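Methanol--corrinoid protein (Methanosarcina barkeri, PDB 2I2X) carries a corrinoid cofactor that accepts the methyl group of methanol, with the help of MtaB, and passes it to coenzyme M through MtaA. Local coordinates at residues V79-V84 with M100-M105; T125-V130 with E173-L178; H129-D134 with M188-E193; E193-L198 with S220-G225. All blocks are in the same frame, centred on the assembly; numbering follows the deposited sequence.

Interaction 1: residues V79-V84 with M100-M105; sequences VGMGVV and MSADAM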
loop_
_atom_site.group_PDB
_atom_site.type_symbol
_atom_site.label_atom_id
_atom_site.label_comp_id
_atom_site.label_asym_id
_atom_site.label_seq_id
_atom_site.Cartn_x
_atom_site.Cartn_y
_atom_site.Cartn_z
ATOM N N VAL B 79 41.864 6.762 -20.754
ATOM C CA VAL B 79 42.535 6.139 -19.620
ATOM C C VAL B 79 42.144 6.863 -18.328
ATOM O O VAL B 79 41.889 6.222 -17.310
ATOM C CB VAL B 79 44.089 6.064 -19.817
ATOM C CG1 VAL B 79 44.753 5.342 -18.656
ATOM C CG2 VAL B 79 44.443 5.363 -21.134
ATOM N N GLY B 80 42.089 8.193 -18.386
ATOM C CA GLY B 80 41.630 9.007 -17.263
ATOM C C GLY B 80 40.170 8.720 -16.945
ATOM O O GLY B 80 39.798 8.505 -15.786
ATOM N N MET B 81 39.344 8.709 -17.989
ATOM C CA MET B 81 37.929 8.373 -17.868
ATOM C C MET B 81 37.707 6.971 -17.291
ATOM O O MET B 81 36.744 6.751 -16.563
ATOM C CB MET B 81 37.238 8.507 -19.227
ATOM C CG MET B 81 35.735 8.671 -19.153
ATOM S SD MET B 81 35.222 10.126 -18.204
ATOM C CE MET B 81 33.459 9.875 -18.172
ATOM N N GLY B 82 38.599 6.032 -17.603
ATOM C CA GLY B 82 38.483 4.657 -17.109
ATOM C C GLY B 82 38.794 4.532 -15.628
ATOM O O GLY B 82 38.371 3.581 -14.975
ATOM N N VAL B 83 39.560 5.487 -15.111
ATOM C CA VAL B 83 39.793 5.605 -13.683
ATOM C C VAL B 83 38.489 6.062 -13.030
ATOM O O VAL B 83 38.058 5.513 -12.023
ATOM C CB VAL B 83 40.926 6.609 -13.388
ATOM C CG1 VAL B 83 41.069 6.855 -11.896
ATOM C CG2 VAL B 83 42.251 6.114 -13.980
ATOM N N VAL B 84 37.860 7.051 -13.653
ATOM C CA VAL B 84 36.634 7.662 -13.179
ATOM C C VAL B 84 35.507 6.644 -13.086
ATOM O O VAL B 84 34.806 6.592 -12.085
ATOM C CB VAL B 84 36.249 8.858 -14.093
ATOM C CG1 VAL B 84 34.900 9.439 -13.734
ATOM C CG2 VAL B 84 37.319 9.932 -14.003
ATOM N N MET B 100 30.999 15.740 -14.571
ATOM C CA MET B 100 31.968 16.806 -14.711
ATOM C C MET B 100 33.193 16.322 -15.467
ATOM O O MET B 100 33.764 17.060 -16.268
ATOM C CB MET B 100 32.393 17.310 -13.342
ATOM C CG MET B 100 31.526 18.403 -12.779
ATOM S SD MET B 100 31.816 18.558 -11.005
ATOM C CE MET B 100 33.561 18.994 -10.928
ATOM N N SER B 101 33.580 15.079 -15.205
ATOM C CA SER B 101 34.676 14.432 -15.897
ATOM C C SER B 101 34.347 14.197 -17.369
ATOM O O SER B 101 35.225 14.325 -18.231
ATOM C CB SER B 101 35.039 13.110 -15.202
ATOM O OG SER B 101 35.659 13.351 -13.946
ATOM N N ALA B 102 33.092 13.858 -17.652
ATOM C CA ALA B 102 32.643 13.622 -19.021
ATOM C C ALA B 102 32.581 14.934 -19.803
ATOM O O ALA B 102 32.890 14.959 -20.992
ATOM C CB ALA B 102 31.293 12.925 -19.032
ATOM N N ASP B 103 32.169 16.009 -19.127
ATOM C CA ASP B 103 32.243 17.370 -19.665
ATOM C C ASP B 103 33.686 17.715 -20.012
ATOM O O ASP B 103 33.976 18.181 -21.109
ATOM C CB ASP B 103 31.734 18.384 -18.641
ATOM C CG ASP B 103 30.232 18.426 -18.554
ATOM O OD1 ASP B 103 29.556 17.749 -19.358
ATOM O OD2 ASP B 103 29.728 19.151 -17.669
ATOM N N ALA B 104 34.582 17.483 -19.059
ATOM C CA ALA B 104 35.996 17.767 -19.235
ATOM C C ALA B 104 36.606 16.936 -20.363
ATOM O O ALA B 104 37.405 17.445 -21.141
ATOM C CB ALA B 104 36.745 17.537 -17.937
ATOM N N MET B 105 36.203 15.670 -20.459
ATOM C CA MET B 105 36.737 14.761 -21.473
ATOM C C MET B 105 36.199 15.056 -22.868
ATOM O O MET B 105 36.957 15.035 -23.834
ATOM C CB MET B 105 36.437 13.315 -21.106
ATOM C CG MET B 105 36.894 12.306 -22.137
ATOM S SD MET B 105 35.696 10.974 -22.332
ATOM C CE MET B 105 34.246 11.876 -22.901
#
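Helix 72-89 and helix 95-113 lie antiparallel in the helical, N-terminal part of this corrinoid protein. The axes of segments 79-84 and 100-105 come within 10.6 Å, at 174° between their directions.

Apolar packing makes up most of the contact, and Met-81 carries it. Its CG stands anti to the backbone N (chi1 -159°). The chain then bends at chi2, which brings its far end up to the other helix. The terminal methyl Met-81 CE rests on the methyl Ala-102 CB, 3.8 Å away. Further back along the same side chain, Met-81 CG lies 3.9 Å from Met-105 SD. The two methionine chains cross there at about a right angle. An alanine at Met-81 would remove the CE and CG contacts together and would probably loosen the fit between the two helices.

The second kind of contact sets methyl groups against a hydroxyl. Val-84 turns both methyls to Ser-101, and Val-84 CG2 comes within 3.8 Å of Ser-101 OG. That hydroxyl is hydrogen-bonded to Asn-97 O in its own helix and to Ile-47 O of helix 41-48. The side chain of Ile-47 also touches Val-84 and Met-105, so a third helix closes over the pair.

The polar atom at the seam is thus satisfied elsewhere. Between the two segments, cohesion comes from buried methyl and thioether surface.

Interaction 2: residues T125-V130 with E173-L178; sequences TVVCHV and EKPIML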
loop_
_atom_site.group_PDB
_atom_site.type_symbol
_atom_site.label_atom_id
_atom_site.label_comp_id
_atom_site.label_asym_id
_atom_site.label_seq_id
_atom_site.Cartn_x
_atom_site.Cartn_y
_atom_site.Cartn_z
ATOM N N THR B 125 28.367 2.614 -33.028
ATOM C CA THR B 125 27.439 3.722 -32.762
ATOM C C THR B 125 26.217 3.244 -31.968
ATOM O O THR B 125 25.649 2.188 -32.266
ATOM C CB THR B 125 27.023 4.464 -34.080
ATOM O OG1 THR B 125 28.109 5.280 -34.526
ATOM C CG2 THR B 125 25.822 5.374 -33.870
ATOM N N VAL B 126 25.846 4.011 -30.938
ATOM C CA VAL B 126 24.570 3.819 -30.233
ATOM C C VAL B 126 23.680 5.053 -30.421
ATOM O O VAL B 126 24.149 6.195 -30.327
ATOM C CB VAL B 126 24.750 3.537 -28.721
ATOM C CG1 VAL B 126 23.427 3.146 -28.098
ATOM C CG2 VAL B 126 25.762 2.432 -28.487
ATOM N N VAL B 127 22.406 4.806 -30.724
ATOM C CA VAL B 127 21.376 5.841 -30.739
ATOM C C VAL B 127 20.623 5.724 -29.412
ATOM O O VAL B 127 20.287 4.610 -28.977
ATOM C CB VAL B 127 20.395 5.675 -31.938
ATOM C CG1 VAL B 127 19.261 6.695 -31.885
ATOM C CG2 VAL B 127 21.130 5.808 -33.238
ATOM N N CYS B 128 20.375 6.872 -28.780
ATOM C CA CYS B 128 19.633 6.948 -27.520
ATOM C C CYS B 128 18.447 7.891 -27.610
ATOM O O CYS B 128 18.554 8.995 -28.148
ATOM C CB CYS B 128 20.552 7.406 -26.403
ATOM S SG CYS B 128 21.943 6.316 -26.182
ATOM N N HIS B 129 17.314 7.453 -27.076
ATOM C CA HIS B 129 16.129 8.296 -27.044
ATOM C C HIS B 129 15.296 8.057 -25.796
ATOM O O HIS B 129 15.440 7.037 -25.127
ATOM C CB HIS B 129 15.278 8.095 -28.315
ATOM C CG HIS B 129 14.376 6.897 -28.267
ATOM N ND1 HIS B 129 14.854 5.601 -28.181
ATOM C CD2 HIS B 129 13.025 6.802 -28.302
ATOM C CE1 HIS B 129 13.832 4.763 -28.162
ATOM N NE2 HIS B 129 12.714 5.465 -28.231
ATOM N N VAL B 130 14.441 9.026 -25.497
ATOM C CA VAL B 130 13.390 8.894 -24.513
ATOM C C VAL B 130 12.090 8.695 -25.294
ATOM O O VAL B 130 11.895 9.304 -26.353
ATOM C CB VAL B 130 13.309 10.152 -23.613
ATOM C CG1 VAL B 130 12.206 10.028 -22.601
ATOM C CG2 VAL B 130 14.602 10.359 -22.898
ATOM N N GLU B 173 22.725 6.402 -39.137
ATOM C CA GLU B 173 23.938 6.232 -38.338
ATOM C C GLU B 173 24.369 4.788 -38.271
ATOM O O GLU B 173 25.461 4.490 -37.776
ATOM C CB GLU B 173 23.705 6.752 -36.922
ATOM C CG GLU B 173 22.994 8.099 -36.861
ATOM C CD GLU B 173 23.905 9.277 -37.144
ATOM O OE1 GLU B 173 25.143 9.115 -37.086
ATOM O OE2 GLU B 173 23.376 10.371 -37.404
ATOM N N LYS B 174 23.498 3.913 -38.782
ATOM C CA LYS B 174 23.658 2.457 -38.735
ATOM C C LYS B 174 24.312 2.044 -37.419
ATOM O O LYS B 174 25.459 1.588 -37.391
ATOM C CB LYS B 174 24.418 1.921 -39.960
ATOM C CG LYS B 174 23.547 1.657 -41.192
ATOM C CD LYS B 174 24.412 1.421 -42.441
ATOM C CE LYS B 174 23.586 1.471 -43.730
ATOM N NZ LYS B 174 24.221 2.340 -44.775
ATOM N N PRO B 175 23.575 2.228 -36.316
ATOM C CA PRO B 175 24.120 1.967 -35.000
ATOM C C PRO B 175 24.110 0.474 -34.703
ATOM O O PRO B 175 23.392 -0.294 -35.355
ATOM C CB PRO B 175 23.145 2.698 -34.081
ATOM C CG PRO B 175 21.840 2.614 -34.795
ATOM C CD PRO B 175 22.170 2.672 -36.255
ATOM N N ILE B 176 24.904 0.068 -33.725
ATOM C CA ILE B 176 24.940 -1.322 -33.304
ATOM C C ILE B 176 23.843 -1.613 -32.270
ATOM O O ILE B 176 23.428 -2.768 -32.079
ATOM C CB ILE B 176 26.324 -1.677 -32.732
ATOM C CG1 ILE B 176 26.808 -0.572 -31.778
ATOM C CG2 ILE B 176 27.321 -1.901 -33.889
ATOM C CD1 ILE B 176 27.588 -1.078 -30.582
ATOM N N MET B 177 23.358 -0.546 -31.633
ATOM C CA MET B 177 22.457 -0.658 -30.499
ATOM C C MET B 177 21.550 0.554 -30.350
ATOM O O MET B 177 21.994 1.702 -30.462
ATOM C CB MET B 177 23.284 -0.848 -29.236
ATOM C CG MET B 177 22.601 -0.435 -27.971
ATOM S SD MET B 177 23.087 -1.573 -26.697
ATOM C CE MET B 177 22.014 -2.949 -27.104
ATOM N N LEU B 178 20.278 0.283 -30.082
ATOM C CA LEU B 178 19.305 1.326 -29.811
ATOM C C LEU B 178 18.912 1.293 -28.339
ATOM O O LEU B 178 18.492 0.243 -27.849
ATOM C CB LEU B 178 18.072 1.099 -30.681
ATOM C CG LEU B 178 16.923 2.089 -30.563
ATOM C CD1 LEU B 178 17.374 3.444 -31.082
ATOM C CD2 LEU B 178 15.715 1.572 -31.340
#
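Strand 125-130 runs parallel to the start of strand 177-181, with Val-126 bridged to Met-177 and Val-127 to Leu-178. Ile-176 N donates to Thr-125 O at 2.7 Å, in the carbonyl plane. Val-127 N donates to Met-177 O at 3.1 Å, nearly along the C=O axis. The N-H...O angles are 149° and 152°. A CA-H...O contact adds to the second bond, since Val-126 CA lies 3.3 Å from the same Met-177 O.

The two strands are neighbours in the five-stranded parallel sheet of the Rossmann-like cobalamin-binding domain. Strand 153-158 flanks strand 125-130 on its other edge. Helix 164-173 then brings the chain across to strand 177-181. Lys-174, with positive phi, is where the chain leaves that helix.

Side chains alternate between the two faces. Val-126 and Met-177 share one face and lie side by side, with Val-126 CG1 3.7 Å from Met-177 CG. Helix 233-242 covers Met-177 there. Val-127 and Leu-178 share the other face, next to helix 164-173. Their closest methyls, Val-127 CG1 and Leu-178 CD1, are 3.8 Å apart. The second methyl, Val-127 CG2, meets the proline ring at Pro-175 CG, 3.6 Å away. Pro-175 also crosses Thr-125 obliquely, with Thr-125 CG2 at 3.8 Å from Pro-175 CB. The same methyl, Thr-125 CG2, touches Glu-173 CB at 4.0 Å, nearer the surface. Further along, the His-129 ring sits near Leu-178 CD1, and its ND1 is hydrogen-bonded to Thr-179 O.

Interaction 3: residues H129-D134 with M188-E193; sequences HVAEGD and MYAFKE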
loop_
_atom_site.group_PDB
_atom_site.type_symbol
_atom_site.label_atom_id
_atom_site.label_comp_id
_atom_site.label_asym_id
_atom_site.label_seq_id
_atom_site.Cartn_x
_atom_site.Cartn_y
_atom_site.Cartn_z
ATOM N N HIS B 129 17.314 7.453 -27.076
ATOM C CA HIS B 129 16.129 8.296 -27.044
ATOM C C HIS B 129 15.296 8.057 -25.796
ATOM O O HIS B 129 15.440 7.037 -25.127
ATOM C CB HIS B 129 15.278 8.095 -28.315
ATOM C CG HIS B 129 14.376 6.897 -28.267
ATOM N ND1 HIS B 129 14.854 5.601 -28.181
ATOM C CD2 HIS B 129 13.025 6.802 -28.302
ATOM C CE1 HIS B 129 13.832 4.763 -28.162
ATOM N NE2 HIS B 129 12.714 5.465 -28.231
ATOM N N VAL B 130 14.441 9.026 -25.497
ATOM C CA VAL B 130 13.390 8.894 -24.513
ATOM C C VAL B 130 12.090 8.695 -25.294
ATOM O O VAL B 130 11.895 9.304 -26.353
ATOM C CB VAL B 130 13.309 10.152 -23.613
ATOM C CG1 VAL B 130 12.206 10.028 -22.601
ATOM C CG2 VAL B 130 14.602 10.359 -22.898
ATOM N N ALA B 131 11.221 7.824 -24.781
ATOM C CA ALA B 131 9.919 7.519 -25.395
ATOM C C ALA B 131 9.110 8.768 -25.743
ATOM O O ALA B 131 9.221 9.793 -25.073
ATOM C CB ALA B 131 9.114 6.626 -24.462
ATOM N N GLU B 132 8.281 8.699 -26.778
ATOM C CA GLU B 132 7.448 9.871 -27.062
ATOM C C GLU B 132 6.373 10.017 -26.001
ATOM O O GLU B 132 5.854 9.022 -25.482
ATOM C CB GLU B 132 6.894 9.910 -28.508
ATOM C CG GLU B 132 5.576 9.182 -28.772
ATOM C CD GLU B 132 5.069 9.353 -30.217
ATOM O OE1 GLU B 132 4.544 10.448 -30.558
ATOM O OE2 GLU B 132 5.192 8.364 -30.993
ATOM N N GLY B 133 6.084 11.274 -25.674
ATOM C CA GLY B 133 5.233 11.657 -24.544
ATOM C C GLY B 133 6.010 11.843 -23.245
ATOM O O GLY B 133 5.467 12.318 -22.256
ATOM N N ASP B 134 7.289 11.483 -23.251
ATOM C CA ASP B 134 8.083 11.425 -22.029
ATOM C C ASP B 134 9.195 12.498 -22.005
ATOM O O ASP B 134 9.934 12.662 -22.978
ATOM C CB ASP B 134 8.657 10.007 -21.858
ATOM C CG ASP B 134 9.003 9.660 -20.408
ATOM O OD1 ASP B 134 9.379 10.556 -19.624
ATOM O OD2 ASP B 134 8.933 8.465 -20.055
ATOM N N MET B 188 5.504 4.107 -21.624
ATOM C CA MET B 188 6.308 2.902 -21.870
ATOM C C MET B 188 5.898 2.197 -23.161
ATOM O O MET B 188 6.691 1.485 -23.763
ATOM C CB MET B 188 6.197 1.928 -20.693
ATOM C CG MET B 188 4.746 1.778 -20.195
ATOM S SD MET B 188 4.558 0.642 -18.803
ATOM C CE MET B 188 2.777 0.344 -18.838
ATOM N N TYR B 189 4.650 2.412 -23.569
ATOM C CA TYR B 189 4.115 1.800 -24.776
ATOM C C TYR B 189 4.687 2.336 -26.098
ATOM O O TYR B 189 4.421 1.768 -27.161
ATOM C CB TYR B 189 2.579 1.815 -24.764
ATOM C CG TYR B 189 2.012 0.566 -24.123
ATOM C CD1 TYR B 189 1.077 0.640 -23.084
ATOM C CD2 TYR B 189 2.446 -0.704 -24.536
ATOM C CE1 TYR B 189 0.569 -0.530 -22.489
ATOM C CE2 TYR B 189 1.951 -1.876 -23.956
ATOM C CZ TYR B 189 1.019 -1.786 -22.937
ATOM O OH TYR B 189 0.543 -2.955 -22.375
ATOM N N ALA B 190 5.483 3.402 -26.031
ATOM C CA ALA B 190 6.154 3.933 -27.213
ATOM C C ALA B 190 7.275 3.003 -27.656
ATOM O O ALA B 190 7.854 3.195 -28.723
ATOM C CB ALA B 190 6.686 5.331 -26.952
ATOM N N PHE B 191 7.578 1.997 -26.838
ATOM C CA PHE B 191 8.541 0.965 -27.220
ATOM C C PHE B 191 7.901 0.029 -28.253
ATOM O O PHE B 191 8.581 -0.454 -29.160
ATOM C CB PHE B 191 9.024 0.152 -26.009
ATOM C CG PHE B 191 9.880 0.927 -25.020
ATOM C CD1 PHE B 191 10.417 2.175 -25.331
ATOM C CD2 PHE B 191 10.171 0.374 -23.766
ATOM C CE1 PHE B 191 11.213 2.862 -24.404
ATOM C CE2 PHE B 191 10.966 1.053 -22.843
ATOM C CZ PHE B 191 11.490 2.297 -23.164
ATOM N N LYS B 192 6.596 -0.229 -28.078
ATOM C CA LYS B 192 5.754 -0.909 -29.071
ATOM C C LYS B 192 6.012 -0.296 -30.427
ATOM O O LYS B 192 6.669 -0.910 -31.268
ATOM C CB LYS B 192 4.258 -0.741 -28.737
ATOM C CG LYS B 192 3.510 -1.979 -28.238
ATOM C CD LYS B 192 2.972 -2.824 -29.387
ATOM C CE LYS B 192 2.716 -4.255 -28.931
ATOM N NZ LYS B 192 2.856 -5.224 -30.059
ATOM N N GLU B 193 5.515 0.926 -30.619
ATOM C CA GLU B 193 5.677 1.654 -31.874
ATOM C C GLU B 193 7.067 1.501 -32.459
ATOM O O GLU B 193 7.201 1.080 -33.605
ATOM C CB GLU B 193 5.347 3.131 -31.703
ATOM C CG GLU B 193 3.995 3.519 -32.260
ATOM C CD GLU B 193 3.788 5.024 -32.271
ATOM O OE1 GLU B 193 3.476 5.591 -31.191
ATOM O OE2 GLU B 193 3.935 5.633 -33.362
#
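The loop that follows strand 125-130 carries the start of the Asp-x-His-x-x-Gly motif of B12-binding domains, and here it packs against the start of helix 190-199. A type II turn from Ala-131 to Asp-134 shapes it, closed by Asp-134 N to Ala-131 O at 3.1 Å. Gly-133 takes the third position of the turn with a positive phi, 89°, and its O is hydrogen-bonded to the corrinoid. Asp-134 OD1 hydrogen-bonds His-136, the axial ligand of the cobalt.

The contact lies beside this site, with the side chain of Phe-191 about 7 Å from the corrinoid. Ala-131 CB and Ala-190 CB meet methyl to methyl at 3.7 Å. Ala-190 CB also lies against the backbone, 3.7 Å from Glu-132 N. Phe-191 adds its ring, with CE1 4.3 Å from Ala-131 CB, and stacks edge-to-face with Phe-207.

Nearer the surface, two extended glutamates cross at about a right angle. Glu-132 OE2 and Glu-193 OE1 are 3.3 Å apart, and the carboxylate planes differ by 31°. Both are acceptors, so two full charges here would repel. One carboxylate may therefore hold a proton, or solvent may screen the pair; cohesion rests on the buried methyls and the phenylalanine.

Interaction 4: residues E193-L198 with S220-G225; sequences EVNDML and SQFALG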
loop_
_atom_site.group_PDB
_atom_site.type_symbol
_atom_site.label_atom_id
_atom_site.label_comp_id
_atom_site.label_asym_id
_atom_site.label_seq_id
_atom_site.Cartn_x
_atom_site.Cartn_y
_atom_site.Cartn_z
ATOM N N GLU B 193 5.515 0.926 -30.619
ATOM C CA GLU B 193 5.677 1.654 -31.874
ATOM C C GLU B 193 7.067 1.501 -32.459
ATOM O O GLU B 193 7.201 1.080 -33.605
ATOM C CB GLU B 193 5.347 3.131 -31.703
ATOM C CG GLU B 193 3.995 3.519 -32.260
ATOM C CD GLU B 193 3.788 5.024 -32.271
ATOM O OE1 GLU B 193 3.476 5.591 -31.191
ATOM O OE2 GLU B 193 3.935 5.633 -33.362
ATOM N N VAL B 194 8.087 1.813 -31.661
ATOM C CA VAL B 194 9.487 1.712 -32.092
ATOM C C VAL B 194 9.854 0.308 -32.583
ATOM O O VAL B 194 10.331 0.158 -33.703
ATOM C CB VAL B 194 10.473 2.201 -30.994
ATOM C CG1 VAL B 194 11.914 1.866 -31.357
ATOM C CG2 VAL B 194 10.322 3.702 -30.786
ATOM N N ASN B 195 9.607 -0.706 -31.754
ATOM C CA ASN B 195 9.929 -2.093 -32.096
ATOM C C ASN B 195 9.287 -2.581 -33.401
ATOM O O ASN B 195 9.983 -3.055 -34.302
ATOM C CB ASN B 195 9.565 -3.029 -30.943
ATOM C CG ASN B 195 9.667 -4.487 -31.330
ATOM O OD1 ASN B 195 8.718 -5.072 -31.850
ATOM N ND2 ASN B 195 10.822 -5.081 -31.077
ATOM N N ASP B 196 7.959 -2.469 -33.474
ATOM C CA ASP B 196 7.180 -2.843 -34.655
ATOM C C ASP B 196 7.689 -2.118 -35.887
ATOM O O ASP B 196 7.924 -2.736 -36.921
ATOM C CB ASP B 196 5.692 -2.514 -34.461
ATOM C CG ASP B 196 5.062 -3.273 -33.308
ATOM O OD1 ASP B 196 5.765 -4.051 -32.632
ATOM O OD2 ASP B 196 3.853 -3.086 -33.077
ATOM N N MET B 197 7.879 -0.809 -35.755
ATOM C CA MET B 197 8.265 0.050 -36.867
ATOM C C MET B 197 9.738 -0.106 -37.289
ATOM O O MET B 197 10.199 0.562 -38.214
ATOM C CB MET B 197 7.955 1.500 -36.508
ATOM C CG MET B 197 7.741 2.418 -37.681
ATOM S SD MET B 197 8.483 4.013 -37.334
ATOM C CE MET B 197 10.050 3.481 -36.645
ATOM N N LEU B 198 10.470 -0.985 -36.612
ATOM C CA LEU B 198 11.811 -1.357 -37.047
ATOM C C LEU B 198 11.762 -2.673 -37.798
ATOM O O LEU B 198 12.416 -2.828 -38.826
ATOM C CB LEU B 198 12.781 -1.459 -35.869
ATOM C CG LEU B 198 13.363 -0.182 -35.252
ATOM C CD1 LEU B 198 14.526 -0.546 -34.335
ATOM C CD2 LEU B 198 13.816 0.838 -36.304
ATOM N N SER B 220 10.239 -8.052 -22.855
ATOM C CA SER B 220 10.250 -9.370 -23.485
ATOM C C SER B 220 9.107 -9.573 -24.477
ATOM O O SER B 220 9.250 -10.346 -25.423
ATOM C CB SER B 220 10.229 -10.478 -22.429
ATOM O OG SER B 220 11.465 -10.534 -21.739
ATOM N N GLN B 221 7.984 -8.881 -24.281
ATOM C CA GLN B 221 6.861 -8.977 -25.228
ATOM C C GLN B 221 7.155 -8.383 -26.631
ATOM O O GLN B 221 6.412 -8.633 -27.584
ATOM C CB GLN B 221 5.566 -8.414 -24.623
ATOM C CG GLN B 221 5.428 -6.900 -24.663
ATOM C CD GLN B 221 4.141 -6.411 -24.022
ATOM O OE1 GLN B 221 3.101 -7.065 -24.116
ATOM N NE2 GLN B 221 4.204 -5.251 -23.365
ATOM N N PHE B 222 8.237 -7.608 -26.748
ATOM C CA PHE B 222 8.715 -7.092 -28.043
ATOM C C PHE B 222 9.920 -7.898 -28.506
ATOM O O PHE B 222 10.778 -8.262 -27.695
ATOM C CB PHE B 222 9.080 -5.602 -27.958
ATOM C CG PHE B 222 8.081 -4.775 -27.198
ATOM C CD1 PHE B 222 8.440 -4.157 -26.007
ATOM C CD2 PHE B 222 6.773 -4.639 -27.662
ATOM C CE1 PHE B 222 7.516 -3.405 -25.293
ATOM C CE2 PHE B 222 5.849 -3.899 -26.959
ATOM C CZ PHE B 222 6.217 -3.273 -25.769
ATOM N N ALA B 223 9.980 -8.164 -29.810
ATOM C CA ALA B 223 10.973 -9.073 -30.375
ATOM C C ALA B 223 12.411 -8.556 -30.255
ATOM O O ALA B 223 13.335 -9.335 -29.998
ATOM C CB ALA B 223 10.630 -9.403 -31.828
ATOM N N LEU B 224 12.588 -7.245 -30.428
ATOM C CA LEU B 224 13.919 -6.627 -30.446
ATOM C C LEU B 224 14.398 -6.229 -29.057
ATOM O O LEU B 224 15.555 -5.825 -28.887
ATOM C CB LEU B 224 13.934 -5.401 -31.366
ATOM C CG LEU B 224 13.669 -5.613 -32.861
ATOM C CD1 LEU B 224 13.302 -4.302 -33.531
ATOM C CD2 LEU B 224 14.853 -6.259 -33.549
ATOM N N GLY B 225 13.504 -6.370 -28.074
ATOM C CA GLY B 225 13.700 -5.856 -26.721
ATOM C C GLY B 225 14.713 -6.546 -25.827
ATOM O O GLY B 225 14.703 -7.767 -25.680
#
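One face of the Phe-222 ring is covered by the preceding residue, whose Gln-221 CG lies 3.7 Å above the plane, over the ring centre. Phe-222 and Phe-218 also form an edge-to-face pair. The amide of Asn-195 is inclined at 40° to the Phe-222 ring. It meets the base of that side chain, with Asn-195 CG 3.6 Å from Phe-222 CB. The ring leads away from there and touches Phe-191 and Lys-192.

Asn-195 is buried and points from helix 190-199 into the loop that leads to strand 225-227. Its CG stands anti to the backbone N (chi1 171°), which lays the amide along the backbone of Phe-222, Ala-223 and Leu-224. The amide is probably turned over in the model, so the 2.9 Å between the atom modelled as Asn-195 ND2 and Leu-224 N may be an oxygen facing an N-H. An alanine at Asn-195 would lose this buried amide and would probably leave the loop less well fixed against the helix.

One turn further along, the packing is apolar. Leu-198 and Leu-224 cross at about a right angle, with Leu-198 CB 3.7 Å from Leu-224 CD1. The same methyl, Leu-224 CD1, lies 3.6 Å from Asn-195 O. Leu-224 also touches Leu-199 and Phe-207, and its backbone is hydrogen-bonded to that of Phe-207.

The contact thus joins helix 190-199 to the loop before strand 225-227. A buried amide lies along the main chain of that loop, with a leucine pair beside it; if the amide is turned over, its oxygen could accept from the loop N-H groups.

In the fold
Interaction 1 stands apart in the helical part of the chain, about 22 Å between centres from interaction 2, the closest of the others. It is buried, and methionine and small side chains join its two helices. Interactions 2, 3 and 4 all belong to the Rossmann-like domain. Interaction 2 is its sheet core, bound by main-chain hydrogen bonds and branched side chains. Interaction 3 continues from the same strand into the corrinoid pocket and mixes buried methyls with a surface carboxylate pair. It shares helix 190-199 with interaction 4, where a buried amide meets a loop. Leu-178 of interaction 2 packs on Val-194 and Leu-198, so helix 190-199 also lies against the sheet.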